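Putative alpha-galactosidase (Bacteroides fragilis, PDB 4NZJ) probably hydrolyses terminal, non-reducing alpha-D-galactose residues from alpha-D-galactosides, as a member of glycosyl hydrolase family 27. Local coordinates at residues 222-227 against 232-237; 187-192 against 197-202; 253-258 against 262-267; 240-243 against 248-251; 273-278 against 304-309. All blocks are in the same frame, centred on the assembly; numbering follows the deposited sequence.

Overall arrangement
All five contacts lie in the beta/alpha-barrel domain, the catalytic part of the chain, and they close in series along it: 2, 1, 4, 3, 5. Interactions 1 and 2, with centres about 10 Å apart, involve the segments that follow strands 216-220 and 180-186, and the Cys192-Cys222 disulfide joins them. Interactions 1 and 4 share helix 228-243; their centres are about 16 Å apart. Strand 250-254 carries interactions 3 and 4, and its neighbour in the parallel sheet, strand 272-274, carries interaction 5, centre to centre about 9 Å from interaction 3. Successive beta-alpha units are thus tied side by side around the barrel.

Interaction 1. Residues 222-227 against 232-237; sequences CNAPVD and MERYAK
Pro225 lays its ring across the guanidinium group of Arg234, and this is the close-packed part of the contact. Pro225 CD stands 3.3 Å above the guanidinium plane, displaced toward its rim, and comes within 3.4 Å of Arg234 NH2 and 3.5 Å of Arg234 CZ. The two side chains run roughly perpendicular to each other. Ala224 adds its methyl obliquely, with CB 3.7 Å from Arg234 NH1. The arginine can span the distance because its chain is extended from CG to NE: the nearest backbones, at Ala224 and Arg234, are still 9.1 Å apart between CA atoms.

These residues belong to one beta-alpha unit of the TIM barrel. Segment 222-227 lies in the loop that leaves strand 216-220. The helix that follows holds residues 232-237, so the arginine reaches from the helix back over the loop that leads into it.

The looser side is bridged by solvent. A water lies in the guanidinium plane, at its edge, accepting from Arg234 NH1 at 2.9 Å and donating to Asn223 O at 2.8 Å. No direct hydrogen bond joins the two segments, and they bury only 121 Å² between them, both sides summed. The polar end of Arg234 is instead fixed by other residues: NE forms a salt bridge with Glu230, one turn earlier in the helix, NH1 also bonds to Ala187 O, and Tyr199 makes a cation-pi contact. Beyond the water, the side chain of Asn223 leads away from the helix and bonds through ND2 to Lys190 O.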
# COMPACT_ATOMS: atom_id res chain seq x y z
N CYS A 222 -21.08 1.13 -5.83
CA CYS A 222 -22.04 0.64 -6.83
C CYS A 222 -23.48 0.74 -6.32
O CYS A 222 -23.74 0.56 -5.13
CB CYS A 222 -21.75 -0.80 -7.23
SG CYS A 222 -20.33 -0.96 -8.34
N ASN A 223 -24.39 1.03 -7.24
CA ASN A 223 -25.83 1.06 -6.96
C ASN A 223 -26.28 2.15 -6.00
O ASN A 223 -27.40 2.11 -5.49
CB ASN A 223 -26.30 -0.31 -6.44
CG ASN A 223 -25.99 -1.42 -7.42
OD1 ASN A 223 -26.34 -1.32 -8.60
ND2 ASN A 223 -25.32 -2.47 -6.96
N ALA A 224 -25.41 3.14 -5.76
CA ALA A 224 -25.73 4.28 -4.91
C ALA A 224 -25.95 5.52 -5.77
O ALA A 224 -25.47 5.58 -6.90
CB ALA A 224 -24.62 4.52 -3.91
N PRO A 225 -26.70 6.51 -5.25
CA PRO A 225 -26.97 7.70 -6.06
C PRO A 225 -25.71 8.49 -6.42
O PRO A 225 -24.79 8.58 -5.61
CB PRO A 225 -27.89 8.54 -5.17
CG PRO A 225 -28.49 7.57 -4.21
CD PRO A 225 -27.41 6.56 -3.96
N VAL A 226 -25.69 9.06 -7.62
CA VAL A 226 -24.54 9.83 -8.11
C VAL A 226 -24.28 11.04 -7.21
O VAL A 226 -23.13 11.46 -7.03
CB VAL A 226 -24.75 10.27 -9.58
CG1 VAL A 226 -23.66 11.23 -10.04
CG2 VAL A 226 -24.80 9.06 -10.49
N ASP A 227 -25.35 11.58 -6.64
CA ASP A 227 -25.34 12.79 -5.81
C ASP A 227 -24.20 12.85 -4.80
O ASP A 227 -24.02 11.94 -4.00
CB ASP A 227 -26.67 12.92 -5.08
CG ASP A 227 -27.85 13.01 -6.04
OD1 ASP A 227 -27.72 13.70 -7.07
OD2 ASP A 227 -28.90 12.40 -5.76
N MSE A 232 -21.18 11.53 0.24
CA MSE A 232 -20.39 11.98 1.39
C MSE A 232 -21.03 11.51 2.67
O MSE A 232 -20.34 11.07 3.59
CB MSE A 232 -20.26 13.50 1.38
CG MSE A 232 -19.24 13.97 0.35
SE MSE A 232 -19.15 15.94 0.29
CE MSE A 232 -18.94 16.22 2.23
N GLU A 233 -22.37 11.59 2.74
CA GLU A 233 -23.11 11.19 3.94
C GLU A 233 -23.04 9.68 4.17
O GLU A 233 -22.87 9.23 5.31
CB GLU A 233 -24.58 11.62 3.86
CG GLU A 233 -24.83 13.12 3.93
CD GLU A 233 -24.51 13.73 5.29
OE1 GLU A 233 -24.23 12.99 6.25
OE2 GLU A 233 -24.56 14.98 5.39
N ARG A 234 -23.16 8.89 3.10
CA ARG A 234 -23.08 7.43 3.21
C ARG A 234 -21.69 6.99 3.67
O ARG A 234 -21.56 6.08 4.50
CB ARG A 234 -23.46 6.76 1.89
CG ARG A 234 -24.92 6.95 1.51
CD ARG A 234 -25.35 6.01 0.40
NE ARG A 234 -26.74 6.27 0.03
CZ ARG A 234 -27.52 5.46 -0.68
NH1 ARG A 234 -27.07 4.28 -1.12
NH2 ARG A 234 -28.76 5.82 -0.94
N TYR A 235 -20.66 7.64 3.16
CA TYR A 235 -19.30 7.35 3.59
C TYR A 235 -19.08 7.82 5.03
O TYR A 235 -18.45 7.11 5.81
CB TYR A 235 -18.26 7.94 2.63
CG TYR A 235 -18.06 7.05 1.43
CD1 TYR A 235 -17.39 5.84 1.55
CD2 TYR A 235 -18.60 7.38 0.19
CE1 TYR A 235 -17.23 5.00 0.47
CE2 TYR A 235 -18.44 6.55 -0.90
CZ TYR A 235 -17.76 5.36 -0.76
OH TYR A 235 -17.60 4.52 -1.84
N ALA A 236 -19.62 8.98 5.39
CA ALA A 236 -19.50 9.46 6.77
C ALA A 236 -20.16 8.51 7.76
O ALA A 236 -19.63 8.25 8.83
CB ALA A 236 -20.07 10.86 6.90
N LYS A 237 -21.34 8.00 7.40
CA LYS A 237 -22.09 7.07 8.24
C LYS A 237 -21.29 5.80 8.54
O LYS A 237 -21.20 5.38 9.70
CB LYS A 237 -23.42 6.70 7.56
CG LYS A 237 -24.27 5.68 8.30
CD LYS A 237 -24.97 6.28 9.50
CE LYS A 237 -25.78 5.22 10.24
NZ LYS A 237 -26.81 4.58 9.37
O HOH W 1 -28.60 2.69 -3.01

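Interaction 2. Residues 187-192 against 197-202; sequences AAEKTC and GSYGYE
Glu189 O receives the N-H of Gly197 at 3.0 Å, the shorter of two backbone bonds that join the segments. The hydrogen bond is nearly straight, 173° at the hydrogen, yet the donor stands well above the carbonyl plane. Ala188 O is approached in the same manner by Tyr199 N at 3.2 Å. It also receives a CA-H...O contact from Gly197 CA at 3.4 Å, evidence of how closely the glycine backbone is pressed against this carbonyl.

Tyr199 brings the main side-chain packing through its CB. With CG anti to the backbone N (chi1 -180°), its CB packs 3.4 Å from Ala188 CA and the ring runs beside Glu189. Glu189 OE2 lies 3.7 Å from Tyr199 CD2 in the conformer described, one of two, so this outer contact is tentative. A type II turn follows from Ser198 to Tyr201, where Gly200 N donates to Glu202 OE2 at 3.1 Å.

Both segments lie in the connection from strand 180-186 to helix 202-212, Glu202 opening the helix. Ala187 shares backbone hydrogen bonding with Asp220 of strand 216-220, Ser198 and Glu202 pack on Met238 of helix 228-243, and Cys192 is disulfide-bonded to Cys222 in the next strand's loop.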
# COMPACT_ATOMS: atom_id res chain seq x y z
N ALA A 187 -21.81 0.80 -0.28
CA ALA A 187 -22.74 1.78 0.30
C ALA A 187 -24.10 1.77 -0.40
O ALA A 187 -24.63 2.81 -0.79
CB ALA A 187 -22.13 3.17 0.25
N ALA A 188 -24.66 0.57 -0.53
CA ALA A 188 -25.95 0.37 -1.17
C ALA A 188 -26.52 -0.95 -0.67
O ALA A 188 -25.88 -1.65 0.13
CB ALA A 188 -25.80 0.35 -2.68
N GLU A 189 -27.70 -1.30 -1.14
CA GLU A 189 -28.35 -2.55 -0.78
C GLU A 189 -27.60 -3.75 -1.40
O GLU A 189 -27.59 -4.85 -0.85
CB GLU A 189 -29.81 -2.53 -1.23
CG GLU A 189 -30.65 -1.41 -0.60
CD GLU A 189 -30.54 -0.05 -1.30
OE1 GLU A 189 -29.69 0.13 -2.20
OE2 GLU A 189 -31.31 0.86 -0.94
N LYS A 190 -26.97 -3.52 -2.56
CA LYS A 190 -26.24 -4.57 -3.27
C LYS A 190 -24.86 -4.09 -3.70
O LYS A 190 -24.67 -2.92 -4.04
CB LYS A 190 -27.02 -5.01 -4.51
CG LYS A 190 -28.38 -5.62 -4.22
CD LYS A 190 -28.25 -7.04 -3.69
CE LYS A 190 -29.63 -7.68 -3.54
NZ LYS A 190 -29.54 -9.15 -3.38
N THR A 191 -23.89 -5.00 -3.70
CA THR A 191 -22.53 -4.68 -4.12
C THR A 191 -22.44 -4.62 -5.64
O THR A 191 -23.42 -4.92 -6.34
CB THR A 191 -21.51 -5.74 -3.65
OG1 THR A 191 -21.76 -6.98 -4.32
CG2 THR A 191 -21.57 -5.94 -2.13
N CYS A 192 -21.27 -4.26 -6.15
CA CYS A 192 -21.03 -4.25 -7.59
C CYS A 192 -21.38 -5.61 -8.21
O CYS A 192 -22.03 -5.66 -9.26
CB CYS A 192 -19.59 -3.88 -7.92
SG CYS A 192 -19.09 -2.23 -7.37
N GLY A 197 -24.95 -5.60 0.32
CA GLY A 197 -24.17 -4.45 0.81
C GLY A 197 -24.66 -3.96 2.17
O GLY A 197 -25.54 -4.57 2.77
N SER A 198 -24.12 -2.83 2.62
CA SER A 198 -24.29 -2.38 4.01
C SER A 198 -25.19 -1.15 4.21
O SER A 198 -25.38 -0.72 5.35
CB SER A 198 -22.93 -2.07 4.61
OG SER A 198 -22.14 -3.24 4.74
N TYR A 199 -25.73 -0.57 3.14
CA TYR A 199 -26.53 0.64 3.30
C TYR A 199 -27.70 0.43 4.27
O TYR A 199 -28.51 -0.48 4.08
CB TYR A 199 -27.03 1.14 1.95
CG TYR A 199 -27.86 2.40 2.07
CD1 TYR A 199 -27.31 3.57 2.57
CD2 TYR A 199 -29.20 2.41 1.69
CE1 TYR A 199 -28.06 4.72 2.69
CE2 TYR A 199 -29.96 3.56 1.81
CZ TYR A 199 -29.38 4.71 2.31
OH TYR A 199 -30.12 5.86 2.43
N GLY A 200 -27.78 1.27 5.29
CA GLY A 200 -28.83 1.19 6.31
C GLY A 200 -28.52 0.26 7.47
O GLY A 200 -29.26 0.22 8.45
N TYR A 201 -27.44 -0.51 7.35
CA TYR A 201 -27.04 -1.47 8.39
C TYR A 201 -25.57 -1.29 8.75
O TYR A 201 -24.89 -2.23 9.16
CB TYR A 201 -27.26 -2.90 7.89
CG TYR A 201 -28.71 -3.26 7.62
CD1 TYR A 201 -29.28 -3.00 6.39
CD2 TYR A 201 -29.49 -3.88 8.59
CE1 TYR A 201 -30.60 -3.33 6.13
CE2 TYR A 201 -30.81 -4.22 8.34
CZ TYR A 201 -31.36 -3.94 7.11
OH TYR A 201 -32.67 -4.27 6.85
N GLU A 202 -25.08 -0.06 8.62
CA GLU A 202 -23.66 0.22 8.77
C GLU A 202 -23.14 -0.17 10.15
O GLU A 202 -22.05 -0.75 10.27
CB GLU A 202 -23.36 1.70 8.50
CG GLU A 202 -23.63 2.13 7.06
CD GLU A 202 -25.06 2.57 6.79
OE1 GLU A 202 -25.95 2.37 7.65
OE2 GLU A 202 -25.31 3.12 5.69

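Interaction 3. Residues 253-258 against 262-267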
# COMPACT_ATOMS: atom_id res chain seq x y z
N VAL A 253 -11.97 4.16 0.72
CA VAL A 253 -13.11 4.73 0.00
C VAL A 253 -12.96 4.43 -1.49
O VAL A 253 -11.91 4.67 -2.08
CB VAL A 253 -13.19 6.25 0.27
CG1 VAL A 253 -14.20 6.94 -0.64
CG2 VAL A 253 -13.54 6.48 1.73
N CYS A 254 -14.01 3.87 -2.09
CA CYS A 254 -13.98 3.50 -3.50
C CYS A 254 -15.23 3.99 -4.23
O CYS A 254 -16.22 3.27 -4.32
CB CYS A 254 -13.81 1.99 -3.63
SG CYS A 254 -13.72 1.40 -5.32
N GLU A 255 -15.17 5.22 -4.72
CA GLU A 255 -16.24 5.77 -5.56
C GLU A 255 -15.67 6.30 -6.90
O GLU A 255 -16.28 7.13 -7.57
CB GLU A 255 -17.10 6.79 -4.79
CG GLU A 255 -16.39 8.01 -4.22
CD GLU A 255 -15.85 8.94 -5.28
OE1 GLU A 255 -16.64 9.73 -5.85
OE2 GLU A 255 -14.64 8.88 -5.56
N TRP A 256 -14.49 5.77 -7.25
CA TRP A 256 -13.88 5.91 -8.58
C TRP A 256 -13.48 7.33 -8.97
O TRP A 256 -13.28 7.62 -10.14
CB TRP A 256 -14.76 5.29 -9.67
CG TRP A 256 -15.45 4.08 -9.21
CD1 TRP A 256 -14.88 2.87 -8.91
CD2 TRP A 256 -16.84 3.94 -8.96
NE1 TRP A 256 -15.85 1.99 -8.49
CE2 TRP A 256 -17.07 2.63 -8.52
CE3 TRP A 256 -17.94 4.81 -9.08
CZ2 TRP A 256 -18.34 2.16 -8.19
CZ3 TRP A 256 -19.20 4.34 -8.76
CH2 TRP A 256 -19.39 3.03 -8.32
N GLY A 257 -13.32 8.19 -7.97
CA GLY A 257 -12.87 9.56 -8.18
C GLY A 257 -13.89 10.49 -8.80
O GLY A 257 -13.53 11.58 -9.25
N GLN A 258 -15.16 10.10 -8.82
CA GLN A 258 -16.16 10.85 -9.56
C GLN A 258 -16.63 12.11 -8.84
O GLN A 258 -17.06 13.06 -9.49
CB GLN A 258 -17.34 9.95 -9.90
CG GLN A 258 -16.92 8.76 -10.75
CD GLN A 258 -18.09 8.05 -11.39
OE1 GLN A 258 -19.21 8.11 -10.90
NE2 GLN A 258 -17.83 7.37 -12.50
N TRP A 262 -10.74 13.31 -2.99
CA TRP A 262 -9.57 13.96 -2.39
C TRP A 262 -9.93 15.21 -1.58
O TRP A 262 -9.14 15.62 -0.72
CB TRP A 262 -8.51 14.29 -3.45
CG TRP A 262 -9.04 14.90 -4.72
CD1 TRP A 262 -9.14 16.22 -5.01
CD2 TRP A 262 -9.50 14.20 -5.88
NE1 TRP A 262 -9.66 16.40 -6.27
CE2 TRP A 262 -9.88 15.16 -6.83
CE3 TRP A 262 -9.63 12.84 -6.21
CZ2 TRP A 262 -10.39 14.82 -8.08
CZ3 TRP A 262 -10.13 12.50 -7.45
CH2 TRP A 262 -10.51 13.49 -8.37
N LYS A 263 -11.10 15.81 -1.84
CA LYS A 263 -11.56 16.98 -1.09
C LYS A 263 -12.38 16.67 0.16
O LYS A 263 -12.61 17.56 0.98
CB LYS A 263 -12.36 17.91 -2.01
CG LYS A 263 -11.53 18.40 -3.17
CD LYS A 263 -12.20 19.49 -3.97
CE LYS A 263 -11.19 20.12 -4.93
NZ LYS A 263 -11.82 21.01 -5.93
N TRP A 264 -12.83 15.42 0.32
CA TRP A 264 -13.70 15.09 1.46
C TRP A 264 -13.50 13.72 2.14
O TRP A 264 -14.00 13.52 3.24
CB TRP A 264 -15.17 15.21 1.05
CG TRP A 264 -15.57 14.38 -0.15
CD1 TRP A 264 -15.71 14.83 -1.44
CD2 TRP A 264 -15.92 12.99 -0.17
NE1 TRP A 264 -16.11 13.80 -2.25
CE2 TRP A 264 -16.25 12.66 -1.50
CE3 TRP A 264 -15.99 11.99 0.81
CZ2 TRP A 264 -16.63 11.37 -1.89
CZ3 TRP A 264 -16.38 10.71 0.43
CH2 TRP A 264 -16.69 10.41 -0.91
N ALA A 265 -12.80 12.79 1.50
CA ALA A 265 -12.76 11.42 2.03
C ALA A 265 -12.06 11.36 3.38
O ALA A 265 -12.53 10.68 4.29
CB ALA A 265 -12.09 10.46 1.04
N LYS A 266 -10.96 12.08 3.53
CA LYS A 266 -10.24 12.07 4.80
C LYS A 266 -11.10 12.66 5.91
O LYS A 266 -11.13 12.17 7.04
CB LYS A 266 -8.91 12.82 4.71
CG LYS A 266 -8.01 12.54 5.89
CD LYS A 266 -6.71 13.33 5.84
CE LYS A 266 -5.82 12.95 7.01
NZ LYS A 266 -4.54 13.71 7.00
N GLN A 267 -11.83 13.71 5.55
CA GLN A 267 -12.68 14.43 6.48
C GLN A 267 -13.84 13.58 7.03
O GLN A 267 -14.27 13.79 8.17
CB GLN A 267 -13.19 15.71 5.80
CG GLN A 267 -12.10 16.74 5.51
CD GLN A 267 -11.30 16.55 4.20
OE1 GLN A 267 -11.29 15.48 3.58
NE2 GLN A 267 -10.62 17.61 3.79
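Two indole rings, those of Trp264 and Trp262, reach across to segment 253-258 with their six-membered rings leading. Trp264 meets Glu255 obliquely: CG of the glutamate lies 4.1 Å from both CZ2 and CH2 of the indole, while the carboxylate and ring planes are 84° apart. Val253 CG1 lies 4.3 Å from Trp264 CH2, again obliquely. The Trp262 ring approaches a backbone group instead, its CH2 3.7 Å from Gly257 O. Both tryptophans hold CG between the backbone N and the carbonyl carbon (chi1 56° for Trp264, 45° for Trp262), which swings the ring ends toward segment 253-258, although the CB atoms do not point at it.

The contact closes over the end of strand 250-254, one of the eight parallel strands of the TIM barrel, where the chain turns away toward strand 272-274. Glu255 to Gln258 form a type I' turn. Nearer the strand, Val253 CG2 packs on Ala265 CB at 4.3 Å, an apolar pairing at the point where the segments' backbones come nearest.

The polar ends are held by Arg259 and by the turn itself. Glu255 makes a salt bridge with Arg259 through OE1, while its OE2 takes a weak, bent hydrogen bond from Gly257 N at 2.8 Å. Trp264 NE1 donates to Arg259 O. Outside the pair, Trp264 also packs on helix 228-243 and Trp262 on Trp273 of the adjoining strand.

Interaction 4. Residues 240-243 against 248-251; sequences RALR and SIVY
The backbones of helix 228-243 and the run into strand 250-254 come nearest at Leu242 and Ile249, whose CA atoms are 6.5 Å apart. Both residues, and Tyr251 two positions on, aim their side chains across the gap, while the intervening Val250 points away, in keeping with the alternation of an extended chain.

Leu242 divides its methyls between the two partners. Its CG lies anti to the carbonyl carbon (chi1 -66°), and chi2 near 180° spreads the two branches. Leu242 CD1 sits over one face of the Tyr251 ring, 3.5 Å above the plane and toward the rim, in a CH-pi contact whose line to the ring centroid is 27° off the normal; the ring atom nearest to Leu242 CD1 is Tyr251 CD1 at 3.6 Å. Leu242 CD2 packs against the Ile249 side chain, 4.0 Å from Ile249 CG2 and equally far from Ile249 CD1.

A water bridges the backbones beside this apolar patch, accepting from Ile249 N at 3.0 Å and donating weakly to Leu242 O. Tyr251 OH bonds to Tyr235 O, so the ring is tied to the same helix it packs against. This is the layer between helix and sheet in the beta-alpha-beta unit 216-220, 228-243 and 250-254, a characteristic element of the TIM barrel.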
# COMPACT_ATOMS: atom_id res chain seq x y z
N ARG A 240 -18.31 6.56 10.88
CA ARG A 240 -18.73 6.62 12.28
C ARG A 240 -18.93 5.22 12.84
O ARG A 240 -18.53 4.93 13.97
CB ARG A 240 -20.01 7.45 12.43
CG ARG A 240 -19.78 8.94 12.22
CD ARG A 240 -20.96 9.77 12.66
NE ARG A 240 -22.17 9.53 11.87
CZ ARG A 240 -22.46 10.10 10.70
NH1 ARG A 240 -21.63 10.96 10.13
NH2 ARG A 240 -23.61 9.81 10.10
N ALA A 241 -19.55 4.35 12.05
CA ALA A 241 -19.80 2.98 12.47
C ALA A 241 -18.48 2.24 12.76
O ALA A 241 -18.39 1.51 13.74
CB ALA A 241 -20.62 2.24 11.43
N LEU A 242 -17.48 2.43 11.90
CA LEU A 242 -16.17 1.79 12.11
C LEU A 242 -15.48 2.30 13.37
O LEU A 242 -14.88 1.52 14.11
CB LEU A 242 -15.26 2.03 10.91
CG LEU A 242 -15.67 1.37 9.60
CD1 LEU A 242 -14.72 1.81 8.50
CD2 LEU A 242 -15.71 -0.15 9.73
N ARG A 243 -15.56 3.60 13.62
CA ARG A 243 -14.92 4.22 14.78
C ARG A 243 -15.63 3.85 16.07
O ARG A 243 -15.07 3.98 17.16
CB ARG A 243 -14.87 5.74 14.64
CG ARG A 243 -13.97 6.26 13.53
CD ARG A 243 -12.51 5.95 13.78
NE ARG A 243 -12.01 6.46 15.06
CZ ARG A 243 -11.65 7.72 15.28
NH1 ARG A 243 -11.74 8.63 14.31
NH2 ARG A 243 -11.20 8.08 16.47
N SER A 248 -9.01 -0.88 15.32
CA SER A 248 -8.48 0.11 14.38
C SER A 248 -8.71 -0.40 12.97
O SER A 248 -7.91 -1.17 12.45
CB SER A 248 -6.99 0.34 14.61
OG SER A 248 -6.75 0.96 15.85
N ILE A 249 -9.82 0.01 12.36
CA ILE A 249 -10.16 -0.44 11.01
C ILE A 249 -9.86 0.63 9.97
O ILE A 249 -10.45 1.73 9.99
CB ILE A 249 -11.63 -0.90 10.91
CG1 ILE A 249 -11.92 -1.96 11.98
CG2 ILE A 249 -11.92 -1.44 9.51
CD1 ILE A 249 -13.33 -2.52 11.96
N VAL A 250 -8.93 0.32 9.07
CA VAL A 250 -8.61 1.20 7.96
C VAL A 250 -9.82 1.29 7.03
O VAL A 250 -10.47 0.29 6.74
CB VAL A 250 -7.39 0.67 7.18
CG1 VAL A 250 -7.20 1.40 5.86
CG2 VAL A 250 -6.14 0.79 8.05
N TYR A 251 -10.09 2.49 6.55
CA TYR A 251 -11.27 2.78 5.76
C TYR A 251 -10.85 3.21 4.36
O TYR A 251 -10.31 4.30 4.17
CB TYR A 251 -12.08 3.87 6.47
CG TYR A 251 -13.47 4.14 5.95
CD1 TYR A 251 -14.18 3.20 5.20
CD2 TYR A 251 -14.11 5.34 6.28
CE1 TYR A 251 -15.47 3.47 4.76
CE2 TYR A 251 -15.39 5.61 5.85
CZ TYR A 251 -16.07 4.68 5.10
OH TYR A 251 -17.35 4.96 4.68
O HOH W 2 -12.07 1.74 13.23

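Interaction 5. Residues 273-278 against 304-309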
# COMPACT_ATOMS: atom_id res chain seq x y z
N TRP A 273 -8.47 6.76 -0.74
CA TRP A 273 -9.62 6.93 -1.61
C TRP A 273 -9.21 6.76 -3.06
O TRP A 273 -8.20 7.30 -3.50
CB TRP A 273 -10.27 8.30 -1.41
CG TRP A 273 -9.27 9.40 -1.36
CD1 TRP A 273 -8.73 10.07 -2.42
CD2 TRP A 273 -8.64 9.93 -0.19
NE1 TRP A 273 -7.82 11.00 -1.98
CE2 TRP A 273 -7.74 10.93 -0.61
CE3 TRP A 273 -8.76 9.66 1.18
CZ2 TRP A 273 -6.96 11.66 0.28
CZ3 TRP A 273 -7.98 10.39 2.07
CH2 TRP A 273 -7.10 11.38 1.62
N ARG A 274 -10.01 6.01 -3.80
CA ARG A 274 -9.76 5.82 -5.22
C ARG A 274 -9.92 7.15 -5.96
O ARG A 274 -10.89 7.88 -5.75
CB ARG A 274 -10.69 4.74 -5.77
CG ARG A 274 -10.29 3.33 -5.32
CD ARG A 274 -9.18 2.75 -6.18
NE ARG A 274 -9.66 2.71 -7.55
CZ ARG A 274 -10.49 1.78 -8.04
NH1 ARG A 274 -10.86 0.72 -7.32
NH2 ARG A 274 -10.93 1.91 -9.28
N VAL A 275 -8.96 7.46 -6.82
CA VAL A 275 -8.98 8.70 -7.59
C VAL A 275 -9.47 8.51 -9.02
O VAL A 275 -9.65 9.48 -9.74
CB VAL A 275 -7.60 9.41 -7.63
CG1 VAL A 275 -7.16 9.79 -6.22
CG2 VAL A 275 -6.54 8.56 -8.32
N SER A 276 -9.71 7.26 -9.41
CA SER A 276 -10.04 6.93 -10.79
C SER A 276 -10.86 5.66 -10.90
O SER A 276 -11.02 4.92 -9.93
CB SER A 276 -8.76 6.74 -11.59
OG SER A 276 -8.12 5.50 -11.26
N GLY A 277 -11.33 5.41 -12.12
CA GLY A 277 -11.89 4.11 -12.46
C GLY A 277 -10.82 3.04 -12.41
O GLY A 277 -9.63 3.33 -12.22
N ASP A 278 -11.25 1.80 -12.59
CA ASP A 278 -10.39 0.64 -12.40
C ASP A 278 -9.21 0.63 -13.37
O ASP A 278 -9.35 0.96 -14.54
CB ASP A 278 -11.19 -0.65 -12.59
CG ASP A 278 -12.24 -0.86 -11.51
OD1 ASP A 278 -12.25 -0.14 -10.49
OD2 ASP A 278 -13.06 -1.79 -11.69
N ALA A 304 -1.49 12.97 -10.97
CA ALA A 304 -0.42 13.99 -10.97
C ALA A 304 -0.77 15.29 -10.25
O ALA A 304 0.02 15.76 -9.42
CB ALA A 304 0.06 14.29 -12.38
N PRO A 305 -1.94 15.89 -10.54
CA PRO A 305 -2.22 17.18 -9.88
C PRO A 305 -2.82 17.08 -8.47
O PRO A 305 -3.20 18.11 -7.90
CB PRO A 305 -3.23 17.84 -10.84
CG PRO A 305 -3.93 16.70 -11.48
CD PRO A 305 -2.91 15.60 -11.62
N LEU A 306 -2.87 15.89 -7.89
CA LEU A 306 -3.54 15.68 -6.60
C LEU A 306 -2.62 15.58 -5.38
O LEU A 306 -3.09 15.25 -4.29
CB LEU A 306 -4.41 14.42 -6.69
CG LEU A 306 -5.43 14.41 -7.83
CD1 LEU A 306 -6.22 13.11 -7.79
CD2 LEU A 306 -6.34 15.62 -7.78
N SER A 307 -1.34 15.90 -5.54
CA SER A 307 -0.37 15.72 -4.46
C SER A 307 -0.74 16.44 -3.17
O SER A 307 -0.51 15.93 -2.08
CB SER A 307 1.03 16.14 -4.93
OG SER A 307 1.03 17.48 -5.39
N GLU A 308 -1.30 17.64 -3.28
CA GLU A 308 -1.62 18.44 -2.08
C GLU A 308 -2.63 17.78 -1.14
O GLU A 308 -2.69 18.11 0.04
CB GLU A 308 -2.13 19.83 -2.47
CG GLU A 308 -3.60 19.87 -2.87
CD GLU A 308 -4.00 21.19 -3.53
OE1 GLU A 308 -3.67 21.39 -4.72
OE2 GLU A 308 -4.66 22.01 -2.85
N TYR A 309 -3.42 16.84 -1.65
CA TYR A 309 -4.47 16.21 -0.86
C TYR A 309 -4.01 14.97 -0.12
O TYR A 309 -4.76 14.40 0.68
CB TYR A 309 -5.65 15.86 -1.78
CG TYR A 309 -6.17 17.05 -2.53
CD1 TYR A 309 -6.94 18.02 -1.89
CD2 TYR A 309 -5.88 17.23 -3.88
CE1 TYR A 309 -7.42 19.12 -2.58
CE2 TYR A 309 -6.35 18.33 -4.58
CZ TYR A 309 -7.12 19.28 -3.93
OH TYR A 309 -7.60 20.37 -4.61
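Val275 and Leu306 make the apolar contact of this pair: Val275 CG1 lies 3.8 Å from Leu306 CD1, and Val275 CB is 4.0 Å from that same methyl. The two side chains run antiparallel past each other, and of the leucine's branches CD1 makes the contact. The second touch is between a ring and a backbone carbonyl. Tyr309 O sits at the edge of the Trp273 indole, in its plane, 3.5 Å from Trp273 CZ2, which places the oxygen toward the ring's C-H rim. Trp273 CG lies between the backbone N and the carbonyl carbon (chi1 45°), which carries the indole toward Tyr309. No hydrogen bond crosses between the segments, and the buried area is modest, 129 Å² with both sides summed.

Trp273 belongs to strand 272-274 of the parallel barrel sheet, and 304-309 lies in the connection from helix 296-303 to the next strand, 315-317. The contact therefore joins the end of one barrel strand to the loop that leads into its neighbour.

In the next shell, Asn316 on that neighbouring strand serves both segments: its OD1 accepts from Trp273 NE1 and its ND2 donates to Leu306 O. The bond at NE1 fixes the indole right beside the edge of its six-membered ring, where CZ2 meets Tyr309 O. Within 304-309, Tyr309 N donates to Leu306 O at 3.1 Å, and the Tyr309 ring has Glu308 CG 3.5 Å over its centre.

Away from the contact, Arg274 NH2 forms a salt bridge with Asp278 OD1 at 2.7 Å, using that oxygen's anti lone pair, nearly in the guanidinium plane. The same nitrogen donates to Ser276 O, which ties down the chain just after Val275.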